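Local coordinates for hemoglobin subunit beta (PDB 3MKB), which probably carries oxygen in the shortfin mako shark, binding it at a haem group as the beta subunit of a four-chain haemoglobin, at residues V12-S17 and H106-A111; A73-I78 and I128-S133. One frame throughout, in Å; residues are numbered along the deposited sequence.

Interaction 1 of 2, residues V12-S17 and H106-A111; sequences VKTFFS and HLKKVA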
# COMPACT_ATOMS: atom_id res chain seq x y z
N VAL B 12 16.42 20.49 -10.33
CA VAL B 12 17.70 21.15 -10.08
C VAL B 12 17.50 22.60 -9.75
O VAL B 12 18.14 23.13 -8.82
CB VAL B 12 18.67 21.04 -11.31
CG1 VAL B 12 20.03 21.66 -10.96
CG2 VAL B 12 18.89 19.62 -11.63
N LYS B 13 16.63 23.26 -10.51
CA LYS B 13 16.34 24.71 -10.29
C LYS B 13 15.69 24.94 -8.93
O LYS B 13 15.90 25.96 -8.29
CB LYS B 13 15.48 25.31 -11.40
CG LYS B 13 16.16 25.33 -12.85
CD LYS B 13 17.42 26.26 -12.88
CE LYS B 13 18.04 26.41 -14.31
NZ LYS B 13 16.98 26.56 -15.43
N THR B 14 14.81 24.02 -8.55
CA THR B 14 14.15 24.10 -7.23
C THR B 14 15.19 24.06 -6.08
O THR B 14 15.20 24.97 -5.23
CB THR B 14 13.07 23.05 -7.09
OG1 THR B 14 12.06 23.26 -8.09
CG2 THR B 14 12.37 23.16 -5.67
N PHE B 15 16.11 23.08 -6.11
CA PHE B 15 17.16 23.00 -5.09
C PHE B 15 18.15 24.17 -5.14
O PHE B 15 18.74 24.55 -4.14
CB PHE B 15 17.88 21.64 -5.16
CG PHE B 15 17.17 20.56 -4.34
CD1 PHE B 15 16.07 19.89 -4.83
CD2 PHE B 15 17.55 20.34 -3.02
CE1 PHE B 15 15.41 18.95 -4.06
CE2 PHE B 15 16.90 19.44 -2.24
CZ PHE B 15 15.81 18.74 -2.77
N PHE B 16 18.35 24.72 -6.32
CA PHE B 16 19.23 25.84 -6.49
C PHE B 16 18.72 27.11 -5.78
O PHE B 16 19.51 27.82 -5.21
CB PHE B 16 19.43 26.13 -7.99
CG PHE B 16 20.36 27.26 -8.24
CD1 PHE B 16 21.71 27.14 -7.92
CD2 PHE B 16 19.90 28.46 -8.71
CE1 PHE B 16 22.54 28.14 -8.12
CE2 PHE B 16 20.76 29.48 -8.91
CZ PHE B 16 22.08 29.30 -8.62
N SER B 17 17.40 27.42 -5.86
CA SER B 17 16.90 28.76 -5.45
C SER B 17 15.88 28.69 -4.34
O SER B 17 15.68 29.69 -3.66
CB SER B 17 16.17 29.49 -6.60
OG SER B 17 17.04 29.77 -7.71
N HIS B 106 2.59 23.98 -1.74
CA HIS B 106 2.36 25.21 -1.00
C HIS B 106 3.29 26.33 -1.53
O HIS B 106 2.93 27.49 -1.54
CB HIS B 106 2.52 24.95 0.54
CG HIS B 106 1.24 25.17 1.32
ND1 HIS B 106 1.21 25.52 2.65
CD2 HIS B 106 -0.04 25.25 0.89
CE1 HIS B 106 -0.04 25.70 3.03
NE2 HIS B 106 -0.82 25.54 1.98
N LEU B 107 4.49 25.97 -1.98
CA LEU B 107 5.44 26.99 -2.47
C LEU B 107 5.10 27.34 -3.90
O LEU B 107 5.12 28.52 -4.34
CB LEU B 107 6.86 26.39 -2.37
CG LEU B 107 7.96 27.19 -3.06
CD1 LEU B 107 8.22 28.47 -2.23
CD2 LEU B 107 9.18 26.33 -3.06
N LYS B 108 4.77 26.31 -4.66
CA LYS B 108 4.70 26.46 -6.10
C LYS B 108 3.30 26.77 -6.60
O LYS B 108 3.13 27.12 -7.75
CB LYS B 108 5.22 25.20 -6.78
CG LYS B 108 6.71 25.04 -6.57
CD LYS B 108 7.20 23.81 -7.31
CE LYS B 108 8.70 23.56 -7.12
NZ LYS B 108 9.48 24.06 -8.32
N LYS B 109 2.29 26.52 -5.77
CA LYS B 109 0.92 26.87 -6.17
C LYS B 109 0.58 26.33 -7.57
O LYS B 109 0.93 25.21 -7.88
CB LYS B 109 0.69 28.38 -6.07
CG LYS B 109 1.10 29.02 -4.75
CD LYS B 109 0.48 28.33 -3.52
CE LYS B 109 0.48 29.34 -2.35
NZ LYS B 109 0.48 28.72 -0.98
N VAL B 110 -0.05 27.11 -8.43
CA VAL B 110 -0.49 26.56 -9.72
C VAL B 110 0.64 26.09 -10.65
O VAL B 110 0.38 25.47 -11.70
CB VAL B 110 -1.36 27.52 -10.52
CG1 VAL B 110 -2.72 27.79 -9.76
CG2 VAL B 110 -0.58 28.85 -10.88
N ALA B 111 1.89 26.38 -10.27
CA ALA B 111 3.04 25.89 -11.06
C ALA B 111 3.24 24.42 -10.75
O ALA B 111 3.83 23.66 -11.56
CB ALA B 111 4.29 26.70 -10.69

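Interaction 2 of 2, residues A73-I78 and I128-S133; sequences AEFVNI and IDAISS. With HEM (protoporphyrin IX containing Fe), chain F.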
# COMPACT_ATOMS: atom_id res chain seq x y z
N ALA B 73 23.80 4.23 -5.50
CA ALA B 73 25.22 4.21 -5.13
C ALA B 73 25.68 5.26 -4.08
O ALA B 73 26.63 5.00 -3.34
CB ALA B 73 26.07 4.29 -6.41
N GLU B 74 25.02 6.42 -3.98
CA GLU B 74 25.46 7.45 -3.02
C GLU B 74 24.76 7.27 -1.67
O GLU B 74 25.12 7.90 -0.66
CB GLU B 74 25.26 8.89 -3.53
CG GLU B 74 25.48 9.10 -5.06
CD GLU B 74 26.94 9.32 -5.50
OE1 GLU B 74 27.79 9.84 -4.72
OE2 GLU B 74 27.24 9.00 -6.67
N PHE B 75 23.76 6.40 -1.65
CA PHE B 75 22.97 6.28 -0.45
C PHE B 75 23.30 5.03 0.40
O PHE B 75 22.65 4.79 1.42
CB PHE B 75 21.46 6.39 -0.82
CG PHE B 75 20.90 7.79 -0.73
CD1 PHE B 75 19.87 8.07 0.18
CD2 PHE B 75 21.39 8.83 -1.53
CE1 PHE B 75 19.33 9.36 0.31
CE2 PHE B 75 20.86 10.13 -1.40
CZ PHE B 75 19.81 10.39 -0.49
N VAL B 76 24.31 4.26 -0.02
CA VAL B 76 24.66 3.00 0.68
C VAL B 76 24.83 3.18 2.18
O VAL B 76 24.15 2.51 2.98
CB VAL B 76 25.87 2.23 0.03
CG1 VAL B 76 25.88 0.77 0.50
CG2 VAL B 76 25.76 2.22 -1.44
N ASN B 77 25.70 4.11 2.57
CA ASN B 77 25.97 4.34 3.97
C ASN B 77 24.78 4.98 4.68
O ASN B 77 24.52 4.68 5.86
CB ASN B 77 27.24 5.19 4.13
CG ASN B 77 28.36 4.75 3.20
OD1 ASN B 77 28.81 5.53 2.32
ND2 ASN B 77 28.79 3.48 3.33
N ILE B 78 24.05 5.85 3.97
CA ILE B 78 22.85 6.48 4.54
C ILE B 78 21.84 5.39 4.85
O ILE B 78 21.25 5.33 5.92
CB ILE B 78 22.25 7.59 3.61
CG1 ILE B 78 23.11 8.85 3.62
CG2 ILE B 78 20.80 7.98 4.07
CD1 ILE B 78 23.19 9.58 2.29
N ILE B 128 13.40 7.06 -2.28
CA ILE B 128 12.91 6.02 -1.35
C ILE B 128 13.61 4.68 -1.67
O ILE B 128 14.09 3.97 -0.77
CB ILE B 128 11.37 5.83 -1.38
CG1 ILE B 128 10.65 7.08 -0.84
CG2 ILE B 128 10.95 4.55 -0.56
CD1 ILE B 128 9.14 7.20 -1.28
N ASP B 129 13.71 4.36 -2.97
CA ASP B 129 14.34 3.07 -3.30
C ASP B 129 15.80 3.05 -2.82
O ASP B 129 16.26 2.06 -2.28
CB ASP B 129 14.26 2.81 -4.80
CG ASP B 129 12.86 2.62 -5.29
OD1 ASP B 129 12.71 2.57 -6.51
OD2 ASP B 129 11.93 2.52 -4.48
N ALA B 130 16.49 4.17 -2.99
CA ALA B 130 17.91 4.29 -2.63
C ALA B 130 18.18 4.12 -1.13
O ALA B 130 19.09 3.37 -0.72
CB ALA B 130 18.44 5.61 -3.09
N ILE B 131 17.39 4.82 -0.31
CA ILE B 131 17.51 4.74 1.13
C ILE B 131 16.92 3.42 1.73
O ILE B 131 17.28 3.02 2.86
CB ILE B 131 16.96 6.02 1.82
CG1 ILE B 131 17.55 6.18 3.23
CG2 ILE B 131 15.38 6.09 1.68
CD1 ILE B 131 17.15 7.47 3.95
N SER B 132 16.10 2.73 0.95
CA SER B 132 15.57 1.40 1.34
C SER B 132 16.44 0.21 0.96
O SER B 132 16.18 -0.90 1.42
CB SER B 132 14.16 1.17 0.78
OG SER B 132 13.30 2.22 1.16
N SER B 133 17.48 0.44 0.17
CA SER B 133 18.16 -0.67 -0.51
C SER B 133 18.94 -1.61 0.44
O SER B 133 19.07 -2.81 0.18
CB SER B 133 19.06 -0.16 -1.64
OG SER B 133 19.53 -1.27 -2.43
CHA HEM F . 19.54 10.57 9.99
CHB HEM F . 18.62 11.34 5.32
CHC HEM F . 14.17 9.77 6.10
CHD HEM F . 14.98 9.24 10.88
C1A HEM F . 19.66 10.81 8.66
C2A HEM F . 20.89 11.11 8.02
C3A HEM F . 20.64 11.34 6.75
C4A HEM F . 19.24 11.19 6.54
CMA HEM F . 21.68 11.71 5.67
CAA HEM F . 22.28 11.20 8.70
CBA HEM F . 22.90 9.81 8.83
CGA HEM F . 24.31 9.97 9.36
O1A HEM F . 25.24 10.32 8.58
O2A HEM F . 24.52 9.76 10.57
C1B HEM F . 17.34 11.01 5.08
C2B HEM F . 16.64 11.08 3.80
C3B HEM F . 15.39 10.64 4.05
C4B HEM F . 15.27 10.28 5.47
CMB HEM F . 17.18 11.57 2.42
CAB HEM F . 14.25 10.52 3.02
CBB HEM F . 13.66 9.32 2.96
C1C HEM F . 14.00 9.52 7.46
C2C HEM F . 12.76 9.18 8.13
C3C HEM F . 12.99 9.07 9.43
C4C HEM F . 14.38 9.29 9.65
CMC HEM F . 11.37 9.02 7.50
CAC HEM F . 11.96 8.70 10.52
CBC HEM F . 10.71 9.22 10.54
C1D HEM F . 16.26 9.61 11.11
C2D HEM F . 16.92 9.73 12.40
C3D HEM F . 18.34 10.15 12.08
C4D HEM F . 18.41 10.25 10.65
CMD HEM F . 16.31 9.49 13.80
CAD HEM F . 19.52 10.45 13.04
CBD HEM F . 19.43 11.85 13.59
CGD HEM F . 20.48 11.91 14.71
O1D HEM F . 21.47 12.68 14.54
O2D HEM F . 20.39 11.22 15.78
NA HEM F . 18.63 10.87 7.74
NB HEM F . 16.49 10.51 6.04
NC HEM F . 14.98 9.58 8.43
ND HEM F . 17.18 9.91 10.12
FE HEM F . 16.80 10.08 8.08
O HOH W 1 15.75 12.01 8.30

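Interaction 1 of 2, residues V12-S17 and H106-A111
No ring of either segment offers a face or an edge where Thr14 and Lys108 meet; this contact rests on one hydroxyl and one ammonium group. The two side chains reach toward each other tip to tip, spanning backbones whose CA atoms of Thr14 and Lys108 lie 9.8 Å apart. Lys108 NZ donates to Thr14 OG1 at 2.7 Å. Lysine suits the gap because its chain is long: it runs extended through chi2 and chi3 and turns only at its end (chi4 -100°), bringing NZ to the hydroxyl. The apolar part of the contact is slight, with Thr14 CG2 4.0 Å from Lys108 CE. In Thr14 the hydroxyl sits anti to the carbonyl carbon (chi1 -61°), from where OG1 also bonds back to the carbonyl of Glu10, one turn earlier in helix 5-17. The buried hydroxyl is therefore gripped twice, accepting from the lysine and giving its proton to its own helix. Lys108 NZ has a second partner, a salt bridge to Glu10, which probably balances its charge. Trp120 of helix 114-132 touches both Thr14 and Lys108. Just beyond, Lys109 leaves the helix with positive phi and folds back, its NZ meeting a lone pair of His106 O at 2.8 Å, while His106 and Lys109 pack on Phe116 and Thr111 of an alpha subunit. In the globin fold this is where the A helix, 5-17, meets the end of the G helix, 93-108, at the turn into the H helix, 114-132.

Interaction 2 of 2, residues A73-I78 and I128-S133
Phe75, between helices 71-74 and 76-85, comes closest to Ala130 of helix 114-132, their CA atoms 5.9 Å apart, and no hydrogen bond joins the segments. The small methyl of Ala130 permits this approach, its CB 3.9 Å from Phe75 CB. The phenyl ring runs on past Ile131, with CD1 3.9 Å from Ile131 CB, and presents its edge to the haem: methyl CMB lies in the ring plane, 3.7 Å from CE1. Over the centre of one face sits Ile78 CD1. The Ile78 and Ile131 side chains cross at about a right angle, Ile78 CG2 lying 3.7 Å from Ile131 CD1. In Ile131, CG1 stands anti to the backbone N (chi1 -158°), and CD1 at its end rests 3.6 Å from HEM C3B. Each isoleucine thus serves three neighbours: Phe75, its partner isoleucine and the haem. Near the end of the helix, Ser132 N and OG bond to Ile128 O from opposite faces of its carbonyl plane. The Ile78 carbonyl is hydrogen-bonded to His82 ND1, consistent with the proximal histidine of globins. The side chains meet through carbon alone and touch the porphyrin only by van der Waals contact, consistent with one hydrophobic side of the haem pocket.

From the N terminus the chain first passes 12-17 on helix 5-17, then 73-78, where helix 71-74 gives way to helix 76-85, then 106-111 at the end of helix 93-108, and last 128-133 near the end of helix 114-132. Interaction 1 closes a loop of 88 intervening residues and interaction 2 one of 49. Because their segments alternate, the loops cross rather than nest. Their centres lie 25 Å apart on opposite sides of the chain's centre. Interaction 1 ties the first helix to the end of the G helix, and interaction 2 ties the start of the F helix, 76-85, to the H helix beside the haem; helix 114-132 runs between both regions.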